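Local coordinates for HpcE (Thermus thermophilus, PDB 1WZO), which probably catalyses the isomerisation of 2-hydroxyhepta-2,4-diene-1,7-dioate, a step of aromatic-compound breakdown, as a member of the fumarylacetoacetate hydrolase family, at residues E19-D24 against A29-D34; L3-F6 against R11-Q14; F41-I46 against L152-F157; V98-V103 against Q167-R172. All coordinates share one frame; numbering follows the deposited sequence.

Interaction 1 of 4, residues E19-D24 against A29-D34; sequences EGLLLD and AHRPED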
loop_
_atom_site.group_PDB
_atom_site.type_symbol
_atom_site.label_atom_id
_atom_site.label_comp_id
_atom_site.label_asym_id
_atom_site.label_seq_id
_atom_site.Cartn_x
_atom_site.Cartn_y
_atom_site.Cartn_z
ATOM N N GLU B 19 31.146 4.176 4.158
ATOM C CA GLU B 19 32.432 3.542 3.869
ATOM C C GLU B 19 32.302 2.295 3.004
ATOM O O GLU B 19 32.850 1.242 3.338
ATOM C CB GLU B 19 33.153 3.168 5.168
ATOM C CG GLU B 19 33.585 4.350 6.022
ATOM C CD GLU B 19 32.780 4.475 7.301
ATOM O OE1 GLU B 19 33.085 5.378 8.111
ATOM O OE2 GLU B 19 31.842 3.670 7.496
ATOM N N GLY B 20 31.571 2.411 1.902
ATOM C CA GLY B 20 31.408 1.282 1.005
ATOM C C GLY B 20 30.700 0.077 1.593
ATOM O O GLY B 20 30.824 -1.028 1.071
ATOM N N LEU B 21 29.955 0.279 2.674
ATOM C CA LEU B 21 29.226 -0.818 3.298
ATOM C C LEU B 21 27.785 -0.437 3.602
ATOM O O LEU B 21 27.470 0.734 3.808
ATOM C CB LEU B 21 29.929 -1.258 4.584
ATOM C CG LEU B 21 31.325 -1.863 4.401
ATOM C CD1 LEU B 21 31.909 -2.217 5.758
ATOM C CD2 LEU B 21 31.243 -3.101 3.514
ATOM N N LEU B 22 26.912 -1.437 3.624
ATOM C CA LEU B 22 25.500 -1.219 3.910
ATOM C C LEU B 22 25.163 -1.652 5.330
ATOM O O LEU B 22 25.424 -2.790 5.717
ATOM C CB LEU B 22 24.632 -2.006 2.924
ATOM C CG LEU B 22 24.628 -1.549 1.466
ATOM C CD1 LEU B 22 23.985 -2.624 0.597
ATOM C CD2 LEU B 22 23.879 -0.222 1.347
ATOM N N LEU B 23 24.581 -0.742 6.103
ATOM C CA LEU B 23 24.200 -1.040 7.477
ATOM C C LEU B 23 22.685 -1.152 7.563
ATOM O O LEU B 23 21.973 -0.262 7.106
ATOM C CB LEU B 23 24.689 0.070 8.410
ATOM C CG LEU B 23 26.185 0.386 8.347
ATOM C CD1 LEU B 23 26.523 1.460 9.370
ATOM C CD2 LEU B 23 26.986 -0.878 8.618
ATOM N N ASP B 24 22.187 -2.237 8.145
ATOM C CA ASP B 24 20.746 -2.410 8.268
ATOM C C ASP B 24 20.176 -1.690 9.484
ATOM O O ASP B 24 20.897 -1.008 10.215
ATOM C CB ASP B 24 20.372 -3.900 8.324
ATOM C CG ASP B 24 21.049 -4.640 9.464
ATOM O OD1 ASP B 24 21.301 -4.025 10.520
ATOM O OD2 ASP B 24 21.313 -5.851 9.305
ATOM N N ALA B 29 26.436 -4.721 9.440
ATOM C CA ALA B 29 26.967 -4.393 8.123
ATOM C C ALA B 29 26.802 -5.517 7.110
ATOM O O ALA B 29 26.777 -6.697 7.463
ATOM C CB ALA B 29 28.441 -4.015 8.238
ATOM N N HIS B 30 26.690 -5.126 5.843
ATOM C CA HIS B 30 26.534 -6.056 4.731
ATOM C C HIS B 30 27.423 -5.582 3.590
ATOM O O HIS B 30 27.508 -4.382 3.320
ATOM C CB HIS B 30 25.088 -6.060 4.235
ATOM C CG HIS B 30 24.093 -6.531 5.246
ATOM N ND1 HIS B 30 23.582 -7.810 5.246
ATOM C CD2 HIS B 30 23.489 -5.885 6.272
ATOM C CE1 HIS B 30 22.705 -7.933 6.225
ATOM N NE2 HIS B 30 22.630 -6.779 6.864
ATOM N N ARG B 31 28.095 -6.514 2.923
ATOM C CA ARG B 31 28.928 -6.144 1.787
ATOM C C ARG B 31 27.993 -6.105 0.584
ATOM O O ARG B 31 27.159 -6.994 0.415
ATOM C CB ARG B 31 30.022 -7.183 1.532
ATOM C CG ARG B 31 31.047 -7.341 2.643
ATOM C CD ARG B 31 32.241 -8.138 2.138
ATOM N NE ARG B 31 31.819 -9.359 1.457
ATOM C CZ ARG B 31 32.646 -10.214 0.864
ATOM N NH1 ARG B 31 33.953 -9.986 0.863
ATOM N NH2 ARG B 31 32.165 -11.297 0.267
ATOM N N PRO B 32 28.113 -5.075 -0.262
ATOM C CA PRO B 32 27.261 -4.946 -1.449
ATOM C C PRO B 32 27.193 -6.227 -2.282
ATOM O O PRO B 32 26.111 -6.692 -2.645
ATOM C CB PRO B 32 27.913 -3.795 -2.205
ATOM C CG PRO B 32 28.391 -2.917 -1.083
ATOM C CD PRO B 32 29.013 -3.914 -0.132
ATOM N N GLU B 33 28.363 -6.793 -2.568
ATOM C CA GLU B 33 28.481 -8.014 -3.359
ATOM C C GLU B 33 27.687 -9.185 -2.787
ATOM O O GLU B 33 27.408 -10.156 -3.494
ATOM C CB GLU B 33 29.955 -8.413 -3.462
ATOM C CG GLU B 33 30.562 -8.832 -2.125
ATOM C CD GLU B 33 32.072 -8.972 -2.176
ATOM O OE1 GLU B 33 32.577 -9.744 -3.022
ATOM O OE2 GLU B 33 32.751 -8.310 -1.361
ATOM N N ASP B 34 27.330 -9.102 -1.508
ATOM C CA ASP B 34 26.582 -10.178 -0.868
ATOM C C ASP B 34 25.079 -9.929 -0.816
ATOM O O ASP B 34 24.322 -10.783 -0.354
ATOM C CB ASP B 34 27.090 -10.410 0.558
ATOM C CG ASP B 34 28.567 -10.755 0.606
ATOM O OD1 ASP B 34 29.035 -11.495 -0.286
ATOM O OD2 ASP B 34 29.253 -10.296 1.547
#

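Interaction 2 of 4, residues L3-F6 against R11-Q14; sequences LARF and RVHQ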
loop_
_atom_site.group_PDB
_atom_site.type_symbol
_atom_site.label_atom_id
_atom_site.label_comp_id
_atom_site.label_asym_id
_atom_site.label_seq_id
_atom_site.Cartn_x
_atom_site.Cartn_y
_atom_site.Cartn_z
ATOM N N LEU B 3 20.600 6.812 1.904
ATOM C CA LEU B 3 19.686 5.741 2.264
ATOM C C LEU B 3 19.626 4.720 1.134
ATOM O O LEU B 3 19.711 5.073 -0.044
ATOM C CB LEU B 3 18.294 6.318 2.547
ATOM C CG LEU B 3 18.285 7.442 3.589
ATOM C CD1 LEU B 3 16.862 7.903 3.856
ATOM C CD2 LEU B 3 18.935 6.948 4.871
ATOM N N ALA B 4 19.487 3.449 1.499
ATOM C CA ALA B 4 19.424 2.377 0.514
ATOM C C ALA B 4 18.556 1.232 1.009
ATOM O O ALA B 4 18.316 1.095 2.212
ATOM C CB ALA B 4 20.826 1.869 0.215
ATOM N N ARG B 5 18.066 0.427 0.071
ATOM C CA ARG B 5 17.250 -0.735 0.396
ATOM C C ARG B 5 17.884 -1.917 -0.319
ATOM O O ARG B 5 18.312 -1.801 -1.467
ATOM C CB ARG B 5 15.801 -0.538 -0.066
ATOM C CG ARG B 5 15.044 0.480 0.770
ATOM C CD ARG B 5 13.622 0.722 0.266
ATOM N NE ARG B 5 12.753 -0.452 0.340
ATOM C CZ ARG B 5 12.424 -1.221 -0.698
ATOM N NH1 ARG B 5 12.895 -0.957 -1.908
ATOM N NH2 ARG B 5 11.595 -2.243 -0.531
ATOM N N PHE B 6 17.967 -3.049 0.365
ATOM C CA PHE B 6 18.569 -4.225 -0.240
ATOM C C PHE B 6 17.966 -5.506 0.308
ATOM O O PHE B 6 17.352 -5.511 1.373
ATOM C CB PHE B 6 20.086 -4.207 -0.022
ATOM C CG PHE B 6 20.492 -4.153 1.426
ATOM C CD1 PHE B 6 20.737 -5.323 2.141
ATOM C CD2 PHE B 6 20.620 -2.927 2.079
ATOM C CE1 PHE B 6 21.105 -5.275 3.489
ATOM C CE2 PHE B 6 20.987 -2.866 3.426
ATOM C CZ PHE B 6 21.230 -4.044 4.132
ATOM N N ARG B 11 15.437 -11.280 3.649
ATOM C CA ARG B 11 14.938 -10.088 4.329
ATOM C C ARG B 11 15.178 -8.792 3.566
ATOM O O ARG B 11 16.253 -8.576 3.008
ATOM C CB ARG B 11 15.580 -9.949 5.716
ATOM C CG ARG B 11 15.502 -11.190 6.600
ATOM C CD ARG B 11 15.951 -10.865 8.017
ATOM N NE ARG B 11 15.007 -9.969 8.676
ATOM C CZ ARG B 11 15.263 -9.293 9.792
ATOM N NH1 ARG B 11 16.444 -9.402 10.384
ATOM N NH2 ARG B 11 14.333 -8.508 10.313
ATOM N N VAL B 12 14.166 -7.931 3.551
ATOM C CA VAL B 12 14.290 -6.630 2.905
ATOM C C VAL B 12 14.800 -5.700 3.997
ATOM O O VAL B 12 14.193 -5.596 5.063
ATOM C CB VAL B 12 12.932 -6.106 2.391
ATOM C CG1 VAL B 12 13.078 -4.665 1.912
ATOM C CG2 VAL B 12 12.426 -6.982 1.250
ATOM N N HIS B 13 15.924 -5.043 3.741
ATOM C CA HIS B 13 16.512 -4.134 4.717
ATOM C C HIS B 13 16.527 -2.694 4.237
ATOM O O HIS B 13 16.777 -2.421 3.063
ATOM C CB HIS B 13 17.958 -4.528 5.025
ATOM C CG HIS B 13 18.097 -5.760 5.862
ATOM N ND1 HIS B 13 17.647 -5.832 7.163
ATOM C CD2 HIS B 13 18.667 -6.959 5.593
ATOM C CE1 HIS B 13 17.935 -7.022 7.660
ATOM N NE2 HIS B 13 18.553 -7.725 6.728
ATOM N N GLN B 14 16.257 -1.776 5.157
ATOM C CA GLN B 14 16.312 -0.360 4.846
ATOM C C GLN B 14 17.560 0.095 5.582
ATOM O O GLN B 14 17.557 0.197 6.809
ATOM C CB GLN B 14 15.077 0.368 5.372
ATOM C CG GLN B 14 13.790 -0.102 4.725
ATOM C CD GLN B 14 12.788 1.019 4.550
ATOM O OE1 GLN B 14 13.050 1.991 3.839
ATOM N NE2 GLN B 14 11.632 0.891 5.198
#

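Interaction 3 of 4, residues F41-I46 against L152-F157; sequences FTPGKI and LPLGPF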
loop_
_atom_site.group_PDB
_atom_site.type_symbol
_atom_site.label_atom_id
_atom_site.label_comp_id
_atom_site.label_asym_id
_atom_site.label_seq_id
_atom_site.Cartn_x
_atom_site.Cartn_y
_atom_site.Cartn_z
ATOM N N PHE B 41 13.628 3.496 -2.359
ATOM C CA PHE B 41 12.333 3.814 -1.768
ATOM C C PHE B 41 11.279 3.418 -2.792
ATOM O O PHE B 41 11.614 3.034 -3.913
ATOM C CB PHE B 41 12.245 5.318 -1.439
ATOM C CG PHE B 41 12.311 6.215 -2.649
ATOM C CD1 PHE B 41 11.147 6.611 -3.304
ATOM C CD2 PHE B 41 13.539 6.625 -3.162
ATOM C CE1 PHE B 41 11.207 7.403 -4.457
ATOM C CE2 PHE B 41 13.608 7.416 -4.315
ATOM C CZ PHE B 41 12.439 7.803 -4.961
ATOM N N THR B 42 10.010 3.477 -2.409
ATOM C CA THR B 42 8.944 3.127 -3.337
ATOM C C THR B 42 8.351 4.415 -3.895
ATOM O O THR B 42 7.644 5.143 -3.197
ATOM C CB THR B 42 7.845 2.298 -2.640
ATOM O OG1 THR B 42 8.424 1.095 -2.127
ATOM C CG2 THR B 42 6.741 1.927 -3.627
ATOM N N PRO B 43 8.649 4.720 -5.165
ATOM C CA PRO B 43 8.138 5.937 -5.801
ATOM C C PRO B 43 6.624 5.970 -5.958
ATOM O O PRO B 43 5.980 4.930 -6.125
ATOM C CB PRO B 43 8.834 5.940 -7.165
ATOM C CG PRO B 43 10.063 5.120 -6.951
ATOM C CD PRO B 43 9.571 4.008 -6.066
ATOM N N GLY B 44 6.067 7.174 -5.876
ATOM C CA GLY B 44 4.650 7.359 -6.092
ATOM C C GLY B 44 4.631 7.612 -7.592
ATOM O O GLY B 44 5.161 6.799 -8.349
ATOM N N LYS B 45 4.068 8.732 -8.030
ATOM C CA LYS B 45 4.044 9.036 -9.452
ATOM C C LYS B 45 5.345 9.708 -9.870
ATOM O O LYS B 45 5.962 10.443 -9.093
ATOM C CB LYS B 45 2.847 9.924 -9.806
ATOM C CG LYS B 45 2.672 11.161 -8.938
ATOM C CD LYS B 45 1.452 11.965 -9.409
ATOM C CE LYS B 45 1.171 13.177 -8.509
ATOM N NZ LYS B 45 0.813 12.775 -7.115
ATOM N N ILE B 46 5.737 9.455 -11.115
ATOM C CA ILE B 46 6.971 9.973 -11.680
ATOM C C ILE B 46 6.715 10.810 -12.921
ATOM O O ILE B 46 6.123 10.324 -13.892
ATOM C CB ILE B 46 7.897 8.805 -12.087
ATOM C CG1 ILE B 46 8.075 7.840 -10.908
ATOM C CG2 ILE B 46 9.252 9.345 -12.561
ATOM C CD1 ILE B 46 8.645 6.474 -11.309
ATOM N N LEU B 152 13.535 2.583 -16.538
ATOM C CA LEU B 152 13.845 3.629 -15.570
ATOM C C LEU B 152 14.706 3.172 -14.401
ATOM O O LEU B 152 14.232 3.041 -13.271
ATOM C CB LEU B 152 12.579 4.320 -15.032
ATOM C CG LEU B 152 12.884 5.525 -14.120
ATOM C CD1 LEU B 152 13.825 6.492 -14.848
ATOM C CD2 LEU B 152 11.582 6.250 -13.724
ATOM N N PRO B 153 15.983 2.865 -14.670
ATOM C CA PRO B 153 16.836 2.453 -13.554
ATOM C C PRO B 153 16.796 3.642 -12.587
ATOM O O PRO B 153 16.732 4.789 -13.026
ATOM C CB PRO B 153 18.199 2.286 -14.218
ATOM C CG PRO B 153 17.821 1.716 -15.572
ATOM C CD PRO B 153 16.611 2.554 -15.969
ATOM N N LEU B 154 16.805 3.382 -11.287
ATOM C CA LEU B 154 16.739 4.473 -10.323
ATOM C C LEU B 154 17.500 4.120 -9.056
ATOM O O LEU B 154 17.275 3.067 -8.461
ATOM C CB LEU B 154 15.277 4.788 -9.970
ATOM C CG LEU B 154 15.008 6.025 -9.106
ATOM C CD1 LEU B 154 15.151 7.268 -9.962
ATOM C CD2 LEU B 154 13.602 5.972 -8.512
ATOM N N GLY B 155 18.403 5.011 -8.649
ATOM C CA GLY B 155 19.176 4.774 -7.443
ATOM C C GLY B 155 20.647 5.098 -7.641
ATOM O O GLY B 155 20.993 5.930 -8.480
ATOM N N PRO B 156 21.542 4.434 -6.893
ATOM C CA PRO B 156 21.180 3.418 -5.900
ATOM C C PRO B 156 20.750 3.977 -4.549
ATOM O O PRO B 156 20.243 3.240 -3.702
ATOM C CB PRO B 156 22.452 2.571 -5.799
ATOM C CG PRO B 156 23.540 3.573 -6.051
ATOM C CD PRO B 156 22.984 4.377 -7.205
ATOM N N PHE B 157 20.924 5.280 -4.352
ATOM C CA PHE B 157 20.588 5.879 -3.065
ATOM C C PHE B 157 19.572 7.007 -3.069
ATOM O O PHE B 157 19.336 7.662 -4.083
ATOM C CB PHE B 157 21.849 6.442 -2.397
ATOM C CG PHE B 157 23.033 5.526 -2.445
ATOM C CD1 PHE B 157 24.120 5.825 -3.258
ATOM C CD2 PHE B 157 23.067 4.373 -1.674
ATOM C CE1 PHE B 157 25.231 4.987 -3.300
ATOM C CE2 PHE B 157 24.173 3.529 -1.711
ATOM C CZ PHE B 157 25.255 3.839 -2.526
#

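Interaction 4 of 4, residues V98-V103 against Q167-R172; sequences VELAVV and QDLWLR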
loop_
_atom_site.group_PDB
_atom_site.type_symbol
_atom_site.label_atom_id
_atom_site.label_comp_id
_atom_site.label_asym_id
_atom_site.label_seq_id
_atom_site.Cartn_x
_atom_site.Cartn_y
_atom_site.Cartn_z
ATOM N N VAL B 98 20.981 10.398 -18.639
ATOM C CA VAL B 98 21.357 10.620 -17.247
ATOM C C VAL B 98 20.653 11.865 -16.715
ATOM O O VAL B 98 20.796 12.961 -17.257
ATOM C CB VAL B 98 22.911 10.744 -17.079
ATOM C CG1 VAL B 98 23.458 11.866 -17.943
ATOM C CG2 VAL B 98 23.256 10.957 -15.614
ATOM N N GLU B 99 19.869 11.691 -15.656
ATOM C CA GLU B 99 19.130 12.815 -15.101
ATOM C C GLU B 99 19.099 12.847 -13.589
ATOM O O GLU B 99 19.099 11.807 -12.925
ATOM C CB GLU B 99 17.676 12.800 -15.613
ATOM C CG GLU B 99 17.536 12.449 -17.087
ATOM C CD GLU B 99 16.137 12.710 -17.635
ATOM O OE1 GLU B 99 15.220 13.005 -16.841
ATOM O OE2 GLU B 99 15.957 12.618 -18.864
ATOM N N LEU B 100 19.079 14.058 -13.047
ATOM C CA LEU B 100 18.981 14.241 -11.611
ATOM C C LEU B 100 17.511 13.982 -11.287
ATOM O O LEU B 100 16.625 14.565 -11.918
ATOM C CB LEU B 100 19.331 15.680 -11.221
ATOM C CG LEU B 100 19.095 16.067 -9.756
ATOM C CD1 LEU B 100 20.032 15.275 -8.846
ATOM C CD2 LEU B 100 19.319 17.569 -9.584
ATOM N N ALA B 101 17.263 13.103 -10.323
ATOM C CA ALA B 101 15.905 12.772 -9.901
ATOM C C ALA B 101 15.645 13.415 -8.543
ATOM O O ALA B 101 16.446 13.275 -7.617
ATOM C CB ALA B 101 15.737 11.257 -9.811
ATOM N N VAL B 102 14.526 14.124 -8.433
ATOM C CA VAL B 102 14.153 14.817 -7.206
ATOM C C VAL B 102 13.024 14.081 -6.504
ATOM O O VAL B 102 11.992 13.781 -7.115
ATOM C CB VAL B 102 13.696 16.255 -7.525
ATOM C CG1 VAL B 102 13.388 17.015 -6.242
ATOM C CG2 VAL B 102 14.775 16.960 -8.342
ATOM N N VAL B 103 13.219 13.797 -5.221
ATOM C CA VAL B 103 12.221 13.077 -4.436
ATOM C C VAL B 103 11.473 14.009 -3.493
ATOM O O VAL B 103 12.075 14.650 -2.635
ATOM C CB VAL B 103 12.890 11.955 -3.618
ATOM C CG1 VAL B 103 11.828 11.082 -2.949
ATOM C CG2 VAL B 103 13.784 11.119 -4.532
ATOM N N GLN B 167 21.147 22.723 -8.591
ATOM C CA GLN B 167 21.495 23.372 -9.853
ATOM C C GLN B 167 23.009 23.509 -10.005
ATOM O O GLN B 167 23.493 24.198 -10.907
ATOM C CB GLN B 167 20.850 24.764 -9.937
ATOM C CG GLN B 167 19.358 24.786 -9.612
ATOM C CD GLN B 167 18.543 23.820 -10.467
ATOM O OE1 GLN B 167 17.510 23.315 -10.025
ATOM N NE2 GLN B 167 18.995 23.570 -11.689
ATOM N N ASP B 168 23.755 22.842 -9.132
ATOM C CA ASP B 168 25.216 22.906 -9.181
ATOM C C ASP B 168 25.837 21.514 -8.992
ATOM O O ASP B 168 26.583 21.274 -8.043
ATOM C CB ASP B 168 25.706 23.875 -8.096
ATOM C CG ASP B 168 27.185 24.180 -8.199
ATOM O OD1 ASP B 168 27.655 24.520 -9.305
ATOM O OD2 ASP B 168 27.874 24.093 -7.162
ATOM N N LEU B 169 25.517 20.601 -9.908
ATOM C CA LEU B 169 26.026 19.230 -9.854
ATOM C C LEU B 169 26.457 18.763 -11.242
ATOM O O LEU B 169 25.784 19.054 -12.230
ATOM C CB LEU B 169 24.939 18.276 -9.332
ATOM C CG LEU B 169 24.284 18.530 -7.973
ATOM C CD1 LEU B 169 23.121 17.559 -7.777
ATOM C CD2 LEU B 169 25.304 18.358 -6.863
ATOM N N TRP B 170 27.578 18.050 -11.331
ATOM C CA TRP B 170 28.002 17.550 -12.630
ATOM C C TRP B 170 27.306 16.222 -12.919
ATOM O O TRP B 170 26.928 15.497 -11.994
ATOM C CB TRP B 170 29.529 17.371 -12.720
ATOM C CG TRP B 170 30.194 16.566 -11.625
ATOM C CD1 TRP B 170 30.989 17.055 -10.627
ATOM C CD2 TRP B 170 30.188 15.136 -11.464
ATOM N NE1 TRP B 170 31.480 16.025 -9.860
ATOM C CE2 TRP B 170 31.006 14.838 -10.350
ATOM C CE3 TRP B 170 29.573 14.080 -12.152
ATOM C CZ2 TRP B 170 31.226 13.527 -9.909
ATOM C CZ3 TRP B 170 29.792 12.776 -11.712
ATOM C CH2 TRP B 170 30.612 12.513 -10.600
ATOM N N LEU B 171 27.124 15.936 -14.206
ATOM C CA LEU B 171 26.479 14.709 -14.662
ATOM C C LEU B 171 27.445 13.950 -15.560
ATOM O O LEU B 171 28.094 14.542 -16.421
ATOM C CB LEU B 171 25.224 15.034 -15.479
ATOM C CG LEU B 171 24.169 15.939 -14.847
ATOM C CD1 LEU B 171 23.187 16.392 -15.913
ATOM C CD2 LEU B 171 23.460 15.200 -13.729
ATOM N N ARG B 172 27.531 12.641 -15.368
ATOM C CA ARG B 172 28.402 11.820 -16.194
ATOM C C ARG B 172 27.772 10.474 -16.505
ATOM O O ARG B 172 27.033 9.915 -15.692
ATOM C CB ARG B 172 29.745 11.605 -15.497
ATOM C CG ARG B 172 30.578 12.864 -15.427
ATOM C CD ARG B 172 31.776 12.696 -14.516
ATOM N NE ARG B 172 32.471 13.970 -14.344
ATOM C CZ ARG B 172 33.348 14.218 -13.378
ATOM N NH1 ARG B 172 33.642 13.277 -12.491
ATOM N NH2 ARG B 172 33.919 15.414 -13.293
#

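Interaction 1 of 4, residues E19-D24 against A29-D34
H30 and L22 face each other as an antiparallel hydrogen-bonded pair: L22 N donates to H30 O at 3.0 Å, and H30 N to L22 O at 2.7 Å. The H30 side chain then runs along the partner strand toward D24. Its CB lies 3.6 Å from L22 O; CG stands beside the backbone N (chi1 -63°), which carries the ring past that same carbonyl, and L22 O lies at the ring edge, near its plane, 3.7 Å from H30 CD2. At the tip, NE2 donates to D24 OD2 at 2.9 Å, 163° at the hydrogen. The acceptor lies in the imidazole plane, but the donor meets the oxygen from above the carboxylate, the two planes standing 69° apart. This is the beta hairpin of strands 21-23 and 29-30, a short one near the protein surface with two bridges, L22 with H30 and L23 with A29, and the His-carboxylate bond lies toward its turn end. Without the imidazole, as with an alanine here, D24 OD2 would probably lose this donor and a gap would open beside the rings of F6 and H13, which the imidazole meets. D24 OD1 is used separately, by A26 N within the turn. On the sheet face of L23 and A29, L23 CD2 presses on A29 CB at 3.5 Å, a tight carbon pair. Farther along, P32 CD rests against G20 O at 3.6 Å.

Interaction 2 of 4, residues L3-F6 against R11-Q14
The N-terminal beta hairpin, strands 2-8 and 11-18, pairs F6 with H13 as an antiparallel hydrogen-bonded pair and R5 with Q14 as the neighbouring non-hydrogen-bonded one. F6 N donates to H13 O at 3.0 Å, and H13 N to F6 O at 2.8 Å. R5 CA adds a CA-H...O contact to H13 O. F6 CG sits between its backbone N and carbonyl carbon (chi1 58°), a setting that brings the phenyl ring back across the strand under H13. There H13 CB stands over one ring face, 3.7 Å from the F6 centroid, a CH-pi contact displaced toward the rim at CZ. The imidazole itself meets the phenyl ring obliquely. Were a leucine to replace F6, H13 CB would probably lose the flat face it rests on, and the rings of H13 and H30 would be less closely covered. On the face of R5 and Q14 the two side chains run side by side, R5 CD 3.8 Å from Q14 OE1, while R5 NH2 meets V12 CG1 at 3.7 Å. R5 NH1 bonds to L39 O. H13 ND1 bonds to E25 OE1, so the carboxylate is likely to polarise the imidazole, while the contact of H13 CB with the F6 face is apolar.

Interaction 3 of 4, residues F41-I46 against L152-F157
L152 and I46 meet tip to tip, L152 CD2 3.8 Å from I46 CD1 and 4.0 Å from I46 CG2, so one leucine methyl is met by two branches of the isoleucine. Two residues on, L154 CD2 meets two partners on one side: P43 CG at 4.0 Å, past which the leucine slides in the opposite direction, and F41 CZ at 4.2 Å, on a side chain that the leucine crosses at about a right angle. In both leucines CG lies opposite the backbone N (chi1 -174° in L152 and -172° in L154), which sends their methyls out from the strand toward the 41-46 loop. The next shell holds both sides in place. L78 of the neighbouring strand 78-79 touches P43, I46, L152 and L154 alike, and V210 of strand 210-212 backs F41, P43 and I46. L152 pairs through its backbone with S77 and L79, and I46 with K73. The contact thus joins the loop entering strand 46-50 to strand 152-159, near the centre of the chain. Beyond G155 the peptide before P156 is cis, and the chain turns a corner there. With no hydrogen bond between the segments, cohesion here rests on shape and exclusion of water, all five touching residues being buried.

Interaction 4 of 4, residues V98-V103 against Q167-R172
L169 and L171 face V98 and L100 across the interior of the FAH-type beta fold, where strand 94-104 packs against the start of strand 170-175, which belongs to a separate five-stranded sheet. The touching parts, 98-100 and 169-172, run 163° apart, and no hydrogen bond passes between the segments. Taken in order, the loop residue L169 comes first. Its CG lies beside the backbone N (chi1 -57°), turning CD1 toward L100 CD1 at 4.0 Å, and the two leucine side chains cross at about a right angle. L100 has CG opposite its own backbone N (chi1 172°) and also touches Y123 and L235, while L169 N is held by T185 OG1. W170 turns its side chain to the other side of the strand, against E231, and W170 N hydrogen-bonds to E233 OE1. L171 then brings its CB to V98 CG1 at 4.4 Å, a looser approach; I232 of strand 227-232 touches L171, and L230 of that strand touches V98. R172 points its CB away from the 98-103 strand, and its guanidinium lies with one face over the W170 indole. Its backbone reaches across instead: the carbonyl oxygen, R172 O, lies 3.9 Å from V98 CG2.

How the interactions relate
From the N terminus, interaction 2 closes the first hairpin, 3-6 on 11-14, and interaction 1 closes the next, 19-24 on 29-34. They stand in series, each spanning a short turn, and touch where F6 and H13 meet H30 and where A4 meets L22. The other two are long-range closures: interaction 3 brings 41-46 back to 152-157 over some hundred residues, and interaction 4 sets strand 94-104 against strand 170-175 of the separate sheet. These two cross, since 98-103 lies inside the span of interaction 3 and 167-172 beyond it; F41 on V103 and L154 on A101 join them. A4 against F157 links the N-terminal hairpins to this buried core.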